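Local structure of FIG000988: Predicted permease (Vibrio cholerae, 6MJP) at residues S271-P285 and N335-T347. The protein probably forms, as a membrane-embedded subunit of the LptBFG ABC transporter, part of the machinery that moves lipopolysaccharide from the inner toward the outer membrane. Residues are numbered along the deposited sequence; the frame is centred on the assembly and turned at random.
With LMT (dodecyl-beta-D-maltoside), chain S.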
ATOM      1  N   SER D 271       2.527 -25.922 -12.885  1.00115.92           N
ATOM      2  CA  SER D 271       2.826 -24.564 -13.336  1.00115.68           C
ATOM      3  C   SER D 271       3.539 -23.764 -12.258  1.00115.70           C
ATOM      4  O   SER D 271       4.271 -22.823 -12.575  1.00119.62           O
ATOM      5  CB  SER D 271       1.561 -23.828 -13.773  1.00116.24           C
ATOM      6  OG  SER D 271       0.739 -23.534 -12.655  1.00127.67           O
ATOM      7  N   LEU D 272       3.330 -24.106 -10.989  1.00110.14           N
ATOM      8  CA  LEU D 272       4.073 -23.446  -9.926  1.00110.65           C
ATOM      9  C   LEU D 272       5.556 -23.772 -10.022  1.00121.59           C
ATOM     10  O   LEU D 272       6.409 -22.875 -10.004  1.00131.40           O
ATOM     11  CB  LEU D 272       3.510 -23.865  -8.567  1.00108.04           C
ATOM     12  CG  LEU D 272       2.058 -23.492  -8.247  1.00101.35           C
ATOM     13  CD1 LEU D 272       1.642 -24.085  -6.916  1.00 98.75           C
ATOM     14  CD2 LEU D 272       1.862 -21.979  -8.250  1.00 97.89           C
ATOM     15  N   VAL D 273       5.881 -25.062 -10.129  1.00119.36           N
ATOM     16  CA  VAL D 273       7.272 -25.480 -10.217  1.00115.06           C
ATOM     17  C   VAL D 273       7.928 -24.955 -11.484  1.00117.36           C
ATOM     18  O   VAL D 273       9.123 -24.640 -11.489  1.00120.65           O
ATOM     19  CB  VAL D 273       7.338 -27.008 -10.140  1.00111.06           C
ATOM     20  CG1 VAL D 273       8.775 -27.475 -10.055  1.00106.73           C
ATOM     21  CG2 VAL D 273       6.524 -27.483  -8.949  1.00112.09           C
ATOM     22  N   VAL D 274       7.170 -24.854 -12.577  1.00118.16           N
ATOM     23  CA  VAL D 274       7.733 -24.323 -13.815  1.00113.89           C
ATOM     24  C   VAL D 274       7.801 -22.799 -13.790  1.00108.93           C
ATOM     25  O   VAL D 274       8.590 -22.203 -14.531  1.00108.71           O
ATOM     26  CB  VAL D 274       6.919 -24.853 -15.013  1.00114.43           C
ATOM     27  CG1 VAL D 274       7.390 -24.257 -16.330  1.00114.92           C
ATOM     28  CG2 VAL D 274       7.021 -26.374 -15.086  1.00114.06           C
ATOM     29  N   CYS D 275       7.032 -22.146 -12.926  1.00108.44           N
ATOM     30  CA  CYS D 275       7.002 -20.688 -12.949  1.00108.32           C
ATOM     31  C   CYS D 275       8.171 -20.087 -12.191  1.00113.71           C
ATOM     32  O   CYS D 275       8.498 -18.913 -12.407  1.00117.71           O
ATOM     33  CB  CYS D 275       5.704 -20.167 -12.344  1.00107.68           C
ATOM     34  SG  CYS D 275       5.798 -19.972 -10.562  1.00110.71           S
ATOM     35  N   ILE D 276       8.769 -20.859 -11.284  1.00115.98           N
ATOM     36  CA  ILE D 276       9.868 -20.409 -10.426  1.00114.20           C
ATOM     37  C   ILE D 276      11.015 -19.901 -11.292  1.00110.99           C
ATOM     38  O   ILE D 276      11.453 -18.754 -11.112  1.00106.35           O
ATOM     39  CB  ILE D 276      10.367 -21.521  -9.482  1.00112.53           C
ATOM     40  CG1 ILE D 276       9.257 -22.097  -8.595  1.00122.89           C
ATOM     41  CG2 ILE D 276      11.488 -20.981  -8.601  1.00100.90           C
ATOM     42  CD1 ILE D 276       8.649 -21.088  -7.670  1.00122.58           C
ATOM     43  N   PRO D 277      11.539 -20.702 -12.231  1.00110.91           N
ATOM     44  CA  PRO D 277      12.627 -20.188 -13.063  1.00107.12           C
ATOM     45  C   PRO D 277      12.179 -19.114 -14.037  1.00 96.87           C
ATOM     46  O   PRO D 277      12.971 -18.210 -14.324  1.00 98.32           O
ATOM     47  CB  PRO D 277      13.135 -21.442 -13.784  1.00106.82           C
ATOM     48  CG  PRO D 277      11.943 -22.285 -13.905  1.00107.79           C
ATOM     49  CD  PRO D 277      11.215 -22.092 -12.608  1.00110.80           C
ATOM     50  N   LEU D 278      10.947 -19.163 -14.555  1.00 90.30           N
ATOM     51  CA  LEU D 278      10.515 -18.125 -15.489  1.00 94.06           C
ATOM     52  C   LEU D 278      10.512 -16.759 -14.821  1.00 94.08           C
ATOM     53  O   LEU D 278      10.963 -15.768 -15.407  1.00 94.88           O
ATOM     54  CB  LEU D 278       9.131 -18.447 -16.042  1.00100.65           C
ATOM     55  CG  LEU D 278       9.002 -19.773 -16.789  1.00 98.69           C
ATOM     56  CD1 LEU D 278       7.533 -20.116 -16.945  1.00100.61           C
ATOM     57  CD2 LEU D 278       9.695 -19.720 -18.146  1.00 87.96           C
ATOM     58  N   LEU D 279       9.993 -16.691 -13.589  1.00 94.43           N
ATOM     59  CA  LEU D 279       9.958 -15.433 -12.848  1.00 87.72           C
ATOM     60  C   LEU D 279      11.364 -14.933 -12.551  1.00 93.51           C
ATOM     61  O   LEU D 279      11.627 -13.723 -12.615  1.00100.65           O
ATOM     62  CB  LEU D 279       9.164 -15.616 -11.554  1.00 75.97           C
ATOM     63  CG  LEU D 279       7.640 -15.578 -11.684  1.00 78.31           C
ATOM     64  CD1 LEU D 279       6.959 -15.816 -10.346  1.00 88.92           C
ATOM     65  CD2 LEU D 279       7.176 -14.260 -12.295  1.00 79.66           C
ATOM     66  N   THR D 280      12.274 -15.857 -12.220  1.00 86.53           N
ATOM     67  CA  THR D 280      13.672 -15.504 -11.993  1.00 90.91           C
ATOM     68  C   THR D 280      14.276 -14.821 -13.213  1.00102.46           C
ATOM     69  O   THR D 280      14.857 -13.732 -13.112  1.00106.80           O
ATOM     70  CB  THR D 280      14.475 -16.760 -11.645  1.00 85.84           C
ATOM     71  OG1 THR D 280      14.097 -17.259 -10.357  1.00 94.79           O
ATOM     72  CG2 THR D 280      15.948 -16.460 -11.626  1.00 81.62           C
ATOM     73  N   MET D 281      14.157 -15.463 -14.380  1.00105.70           N
ATOM     74  CA  MET D 281      14.726 -14.906 -15.600  1.00103.01           C
ATOM     75  C   MET D 281      14.080 -13.578 -15.963  1.00 98.05           C
ATOM     76  O   MET D 281      14.739 -12.707 -16.542  1.00107.27           O
ATOM     77  CB  MET D 281      14.583 -15.909 -16.738  1.00108.02           C
ATOM     78  CG  MET D 281      15.625 -17.012 -16.692  1.00124.29           C
ATOM     79  SD  MET D 281      17.285 -16.384 -17.029  1.00143.25           S
ATOM     80  CE  MET D 281      17.086 -15.815 -18.721  1.00142.73           C
ATOM     81  N   LEU D 282      12.810 -13.392 -15.612  1.00 88.12           N
ATOM     82  CA  LEU D 282      12.154 -12.122 -15.899  1.00 92.24           C
ATOM     83  C   LEU D 282      12.669 -11.009 -14.990  1.00105.71           C
ATOM     84  O   LEU D 282      12.899  -9.883 -15.449  1.00112.50           O
ATOM     85  CB  LEU D 282      10.639 -12.273 -15.769  1.00 83.23           C
ATOM     86  CG  LEU D 282       9.821 -10.985 -15.843  1.00 80.82           C
ATOM     87  CD1 LEU D 282      10.027 -10.263 -17.156  1.00 84.11           C
ATOM     88  CD2 LEU D 282       8.367 -11.323 -15.661  1.00 85.97           C
ATOM     89  N   VAL D 283      12.872 -11.305 -13.702  1.00101.34           N
ATOM     90  CA  VAL D 283      13.195 -10.259 -12.733  1.00 94.77           C
ATOM     91  C   VAL D 283      14.677  -9.891 -12.722  1.00 94.87           C
ATOM     92  O   VAL D 283      15.039  -8.805 -12.241  1.00 92.01           O
ATOM     93  CB  VAL D 283      12.753 -10.675 -11.318  1.00 84.73           C
ATOM     94  CG1 VAL D 283      13.676 -11.743 -10.731  1.00 74.84           C
ATOM     95  CG2 VAL D 283      12.685  -9.469 -10.414  1.00 79.50           C
ATOM     96  N   VAL D 284      15.553 -10.755 -13.235  1.00 92.93           N
ATOM     97  CA  VAL D 284      16.978 -10.424 -13.256  1.00 87.72           C
ATOM     98  C   VAL D 284      17.256  -9.132 -14.021  1.00 94.90           C
ATOM     99  O   VAL D 284      17.907  -8.238 -13.458  1.00101.08           O
ATOM    100  CB  VAL D 284      17.794 -11.621 -13.774  1.00 79.59           C
ATOM    101  CG1 VAL D 284      19.189 -11.184 -14.079  1.00 79.96           C
ATOM    102  CG2 VAL D 284      17.824 -12.713 -12.735  1.00 79.33           C
ATOM    103  N   PRO D 285      16.786  -8.947 -15.265  1.00 95.11           N
ATOM    104  CA  PRO D 285      16.985  -7.642 -15.924  1.00 92.20           C
ATOM    105  C   PRO D 285      16.188  -6.507 -15.295  1.00 94.90           C
ATOM    106  O   PRO D 285      16.565  -5.344 -15.476  1.00102.49           O
ATOM    107  CB  PRO D 285      16.524  -7.897 -17.365  1.00 94.79           C
ATOM    108  CG  PRO D 285      16.354  -9.380 -17.489  1.00100.09           C
ATOM    109  CD  PRO D 285      16.025  -9.865 -16.130  1.00 98.65           C
ATOM    110  N   ASN D 335       1.931 -19.482 -18.940  1.00100.76           N
ATOM    111  CA  ASN D 335       3.364 -19.688 -18.753  1.00106.47           C
ATOM    112  C   ASN D 335       4.145 -19.272 -19.990  1.00115.48           C
ATOM    113  O   ASN D 335       5.236 -18.699 -19.881  1.00121.08           O
ATOM    114  CB  ASN D 335       3.651 -21.147 -18.417  1.00108.29           C
ATOM    115  CG  ASN D 335       2.990 -21.578 -17.137  1.00116.70           C
ATOM    116  OD1 ASN D 335       3.633 -21.673 -16.093  1.00124.40           O
ATOM    117  ND2 ASN D 335       1.689 -21.827 -17.200  1.00121.13           N
ATOM    118  N   ALA D 336       3.607 -19.554 -21.177  1.00111.06           N
ATOM    119  CA  ALA D 336       4.285 -19.131 -22.396  1.00104.42           C
ATOM    120  C   ALA D 336       4.433 -17.614 -22.446  1.00 98.80           C
ATOM    121  O   ALA D 336       5.503 -17.104 -22.795  1.00 97.70           O
ATOM    122  CB  ALA D 336       3.533 -19.649 -23.625  1.00105.52           C
ATOM    123  N   ALA D 337       3.377 -16.877 -22.085  1.00 95.48           N
ATOM    124  CA  ALA D 337       3.460 -15.419 -22.089  1.00 94.34           C
ATOM    125  C   ALA D 337       4.490 -14.921 -21.082  1.00 97.95           C
ATOM    126  O   ALA D 337       5.194 -13.933 -21.331  1.00103.61           O
ATOM    127  CB  ALA D 337       2.092 -14.808 -21.802  1.00 85.66           C
ATOM    128  N   LEU D 338       4.596 -15.591 -19.937  1.00 93.30           N
ATOM    129  CA  LEU D 338       5.647 -15.247 -18.991  1.00102.83           C
ATOM    130  C   LEU D 338       7.023 -15.479 -19.604  1.00108.77           C
ATOM    131  O   LEU D 338       7.908 -14.614 -19.533  1.00108.01           O
ATOM    132  CB  LEU D 338       5.474 -16.058 -17.710  1.00104.47           C
ATOM    133  CG  LEU D 338       6.416 -15.667 -16.572  1.00103.10           C
ATOM    134  CD1 LEU D 338       6.210 -14.210 -16.196  1.00101.49           C
ATOM    135  CD2 LEU D 338       6.195 -16.572 -15.380  1.00103.10           C
ATOM    136  N   LEU D 339       7.216 -16.645 -20.226  1.00110.99           N
ATOM    137  CA  LEU D 339       8.496 -16.965 -20.851  1.00105.08           C
ATOM    138  C   LEU D 339       8.842 -15.973 -21.954  1.00 98.19           C
ATOM    139  O   LEU D 339       9.976 -15.487 -22.034  1.00 94.63           O
ATOM    140  CB  LEU D 339       8.452 -18.394 -21.397  1.00 99.68           C
ATOM    141  CG  LEU D 339       9.677 -19.068 -22.017  1.00102.04           C
ATOM    142  CD1 LEU D 339       9.735 -18.804 -23.500  1.00102.34           C
ATOM    143  CD2 LEU D 339      10.955 -18.598 -21.358  1.00110.36           C
ATOM    144  N   LEU D 340       7.878 -15.659 -22.817  1.00 94.92           N
ATOM    145  CA  LEU D 340       8.166 -14.709 -23.879  1.00 98.41           C
ATOM    146  C   LEU D 340       8.551 -13.358 -23.300  1.00103.77           C
ATOM    147  O   LEU D 340       9.486 -12.710 -23.785  1.00112.11           O
ATOM    148  CB  LEU D 340       6.970 -14.584 -24.816  1.00100.01           C
ATOM    149  CG  LEU D 340       7.156 -13.626 -25.988  1.00101.13           C
ATOM    150  CD1 LEU D 340       8.393 -13.987 -26.795  1.00102.58           C
ATOM    151  CD2 LEU D 340       5.919 -13.666 -26.853  1.00101.63           C
ATOM    152  N   ALA D 341       7.877 -12.944 -22.225  1.00 96.58           N
ATOM    153  CA  ALA D 341       8.189 -11.662 -21.609  1.00 86.40           C
ATOM    154  C   ALA D 341       9.620 -11.635 -21.088  1.00 83.16           C
ATOM    155  O   ALA D 341      10.357 -10.675 -21.342  1.00 83.95           O
ATOM    156  CB  ALA D 341       7.186 -11.372 -20.499  1.00 83.76           C
ATOM    157  N   ALA D 342      10.038 -12.700 -20.386  1.00 82.09           N
ATOM    158  CA  ALA D 342      11.403 -12.790 -19.866  1.00 85.22           C
ATOM    159  C   ALA D 342      12.443 -12.719 -20.976  1.00101.54           C
ATOM    160  O   ALA D 342      13.495 -12.090 -20.806  1.00114.05           O
ATOM    161  CB  ALA D 342      11.579 -14.082 -19.075  1.00 79.79           C
ATOM    162  N   LEU D 343      12.184 -13.378 -22.109  1.00 93.39           N
ATOM    163  CA  LEU D 343      13.065 -13.238 -23.261  1.00 93.56           C
ATOM    164  C   LEU D 343      13.119 -11.792 -23.749  1.00 90.12           C
ATOM    165  O   LEU D 343      14.206 -11.269 -24.019  1.00 85.28           O
ATOM    166  CB  LEU D 343      12.607 -14.171 -24.385  1.00107.53           C
ATOM    167  CG  LEU D 343      12.572 -15.676 -24.080  1.00105.75           C
ATOM    168  CD1 LEU D 343      12.186 -16.465 -25.328  1.00102.47           C
ATOM    169  CD2 LEU D 343      13.899 -16.160 -23.496  1.00 95.69           C
ATOM    170  N   MET D 344      11.956 -11.134 -23.875  1.00 87.77           N
ATOM    171  CA  MET D 344      11.919  -9.739 -24.315  1.00 89.63           C
ATOM    172  C   MET D 344      12.791  -8.853 -23.429  1.00 99.13           C
ATOM    173  O   MET D 344      13.625  -8.087 -23.926  1.00109.35           O
ATOM    174  CB  MET D 344      10.482  -9.205 -24.322  1.00 98.96           C
ATOM    175  CG  MET D 344       9.427  -9.999 -25.125  1.00118.02           C
ATOM    176  SD  MET D 344       9.276  -9.712 -26.900  1.00137.97           S
ATOM    177  CE  MET D 344      10.569 -10.786 -27.545  1.00140.63           C
ATOM    178  N   VAL D 345      12.615  -8.942 -22.107  1.00 99.30           N
ATOM    179  CA  VAL D 345      13.356  -8.056 -21.213  1.00 95.36           C
ATOM    180  C   VAL D 345      14.826  -8.437 -21.157  1.00 95.18           C
ATOM    181  O   VAL D 345      15.676  -7.603 -20.824  1.00106.94           O
ATOM    182  CB  VAL D 345      12.736  -8.063 -19.807  1.00 92.12           C
ATOM    183  CG1 VAL D 345      11.303  -7.610 -19.870  1.00 81.15           C
ATOM    184  CG2 VAL D 345      12.832  -9.446 -19.206  1.00 98.97           C
ATOM    185  N   ASN D 346      15.156  -9.688 -21.464  1.00 87.09           N
ATOM    186  CA  ASN D 346      16.549 -10.096 -21.383  1.00 87.98           C
ATOM    187  C   ASN D 346      17.327  -9.713 -22.629  1.00 96.81           C
ATOM    188  O   ASN D 346      18.543  -9.512 -22.550  1.00108.66           O
ATOM    189  CB  ASN D 346      16.647 -11.594 -21.130  1.00 90.76           C
ATOM    190  CG  ASN D 346      16.717 -11.925 -19.655  1.00 97.40           C
ATOM    191  OD1 ASN D 346      17.800 -11.997 -19.078  1.00105.69           O
ATOM    192  ND2 ASN D 346      15.563 -12.117 -19.032  1.00 99.95           N
ATOM    193  N   THR D 347      16.661  -9.610 -23.777  1.00 98.24           N
ATOM    194  CA  THR D 347      17.318  -9.110 -24.977  1.00 99.58           C
ATOM    195  C   THR D 347      17.272  -7.591 -25.065  1.00102.87           C
ATOM    196  O   THR D 347      17.818  -7.018 -26.014  1.00 99.65           O
ATOM    197  CB  THR D 347      16.695  -9.728 -26.236  1.00 89.40           C
ATOM    198  OG1 THR D 347      15.318  -9.351 -26.332  1.00 90.48           O
ATOM    199  CG2 THR D 347      16.808 -11.245 -26.184  1.00 89.67           C
TER
HETATM  200  C1B LMT S 401      14.922  -0.678 -20.212  1.00170.32           C
HETATM  201  C2B LMT S 401      16.213  -1.111 -19.483  1.00171.26           C
HETATM  202  C3B LMT S 401      16.853   0.078 -18.734  1.00174.85           C
HETATM  203  C4B LMT S 401      16.994   1.311 -19.666  1.00175.27           C
HETATM  204  C5B LMT S 401      15.611   1.579 -20.286  1.00176.61           C
HETATM  205  C6B LMT S 401      15.660   2.825 -21.171  1.00175.06           C
HETATM  206  O1B LMT S 401      13.898  -0.466 -19.285  1.00162.63           O
HETATM  207  O2B LMT S 401      15.888  -2.128 -18.617  1.00169.48           O
HETATM  208  O3B LMT S 401      18.042  -0.280 -18.157  1.00176.49           O
HETATM  209  O4' LMT S 401      17.403   2.422 -18.959  1.00173.48           O
HETATM  210  O5B LMT S 401      15.131   0.462 -20.999  1.00175.82           O
HETATM  211  O6B LMT S 401      14.705   2.756 -22.157  1.00174.11           O
HETATM  212  C1' LMT S 401      10.141  -1.999 -18.442  1.00133.15           C
HETATM  213  C2' LMT S 401      11.324  -2.946 -18.150  1.00143.04           C
HETATM  214  C3' LMT S 401      12.649  -2.157 -18.120  1.00143.03           C
HETATM  215  C4' LMT S 401      12.772  -1.305 -19.394  1.00150.54           C
HETATM  216  C5' LMT S 401      11.497  -0.437 -19.418  1.00144.02           C
HETATM  217  C6' LMT S 401      11.508   0.676 -20.430  1.00144.97           C
HETATM  218  O1' LMT S 401       8.984  -2.703 -18.621  1.00117.62           O
HETATM  219  O2' LMT S 401      11.123  -3.483 -16.910  1.00153.44           O
HETATM  220  O3' LMT S 401      13.703  -3.011 -17.995  1.00137.80           O
HETATM  221  O5' LMT S 401      10.385  -1.261 -19.629  1.00138.22           O
HETATM  222  O6' LMT S 401      11.436   0.065 -21.659  1.00147.82           O
HETATM  223  C1  LMT S 401       9.115  -4.001 -19.148  1.00104.58           C
HETATM  224  C2  LMT S 401       8.262  -4.867 -18.270  1.00 98.46           C
HETATM  225  C3  LMT S 401       7.864  -6.185 -18.855  1.00 96.80           C
HETATM  226  C4  LMT S 401       6.614  -6.664 -18.167  1.00100.32           C
HETATM  227  C5  LMT S 401       6.397  -8.122 -18.429  1.00102.52           C
HETATM  228  C6  LMT S 401       5.068  -8.582 -17.912  1.00101.01           C
HETATM  229  C7  LMT S 401       4.962 -10.080 -17.975  1.00 98.40           C
HETATM  230  C8  LMT S 401       3.586 -10.501 -17.565  1.00101.80           C
HETATM  231  C9  LMT S 401       3.422 -11.985 -17.488  1.00103.04           C
HETATM  232  C10 LMT S 401       1.962 -12.302 -17.291  1.00102.56           C
HETATM  233  C11 LMT S 401       1.221 -12.360 -18.594  1.00106.46           C
HETATM  234  C12 LMT S 401      -0.142 -12.963 -18.447  1.00108.28           C
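L282 packs as a knob into a hole on helix 335-346 lined by L338, A341, A342 and V345. Its CG stands anti to the backbone N (chi1 172°), and the two methyl branches divide the hole between them: CD1 lies against V345 CG2 at 3.6 Å, while CD2 meets L338 CD1, the two leucines crossing at about a right angle. Small A342 lets the backbones close in here, the CA atoms of L282 and A342 being 4.1 Å apart, and its methyl rests on the backbone of L282. One turn earlier L278 is held by two leucines, its CB 3.5 Å from L338 CD2 and its CD2 3.6 Å from L339 CD2. L338 CD2 also reaches L279, so the two methyls of L338 between them touch L278, L279 and L282. The segments belong to two predicted transmembrane helices of the LptF/LptG permease fold and run nearly parallel, crossing at 26° with their axes 8.2 Å apart at closest approach. Near the C-terminal ends a hydrogen bond joins the apolar contacts. N346 ND2 donates to M281 O at 2.7 Å and, within its own helix, to A342 O at the same length. Both acceptors lie in or near the amide plane, so the pair of bonds fixes the rotation of the carboxamide, and P285 CG sits over one face of it. At the other end N335 packs beside S271; N335 OD1 is hydrogen-bonded to Y309 OH, and its ND2 to the carbonyl O of L331. Further out, helix 299-321 packs against the pair, I305 touching L282 and L313 touching S271, and the alkyl tail of a dodecyl maltoside lies along L338, A341 (CB to C7 3.6 Å) and V345.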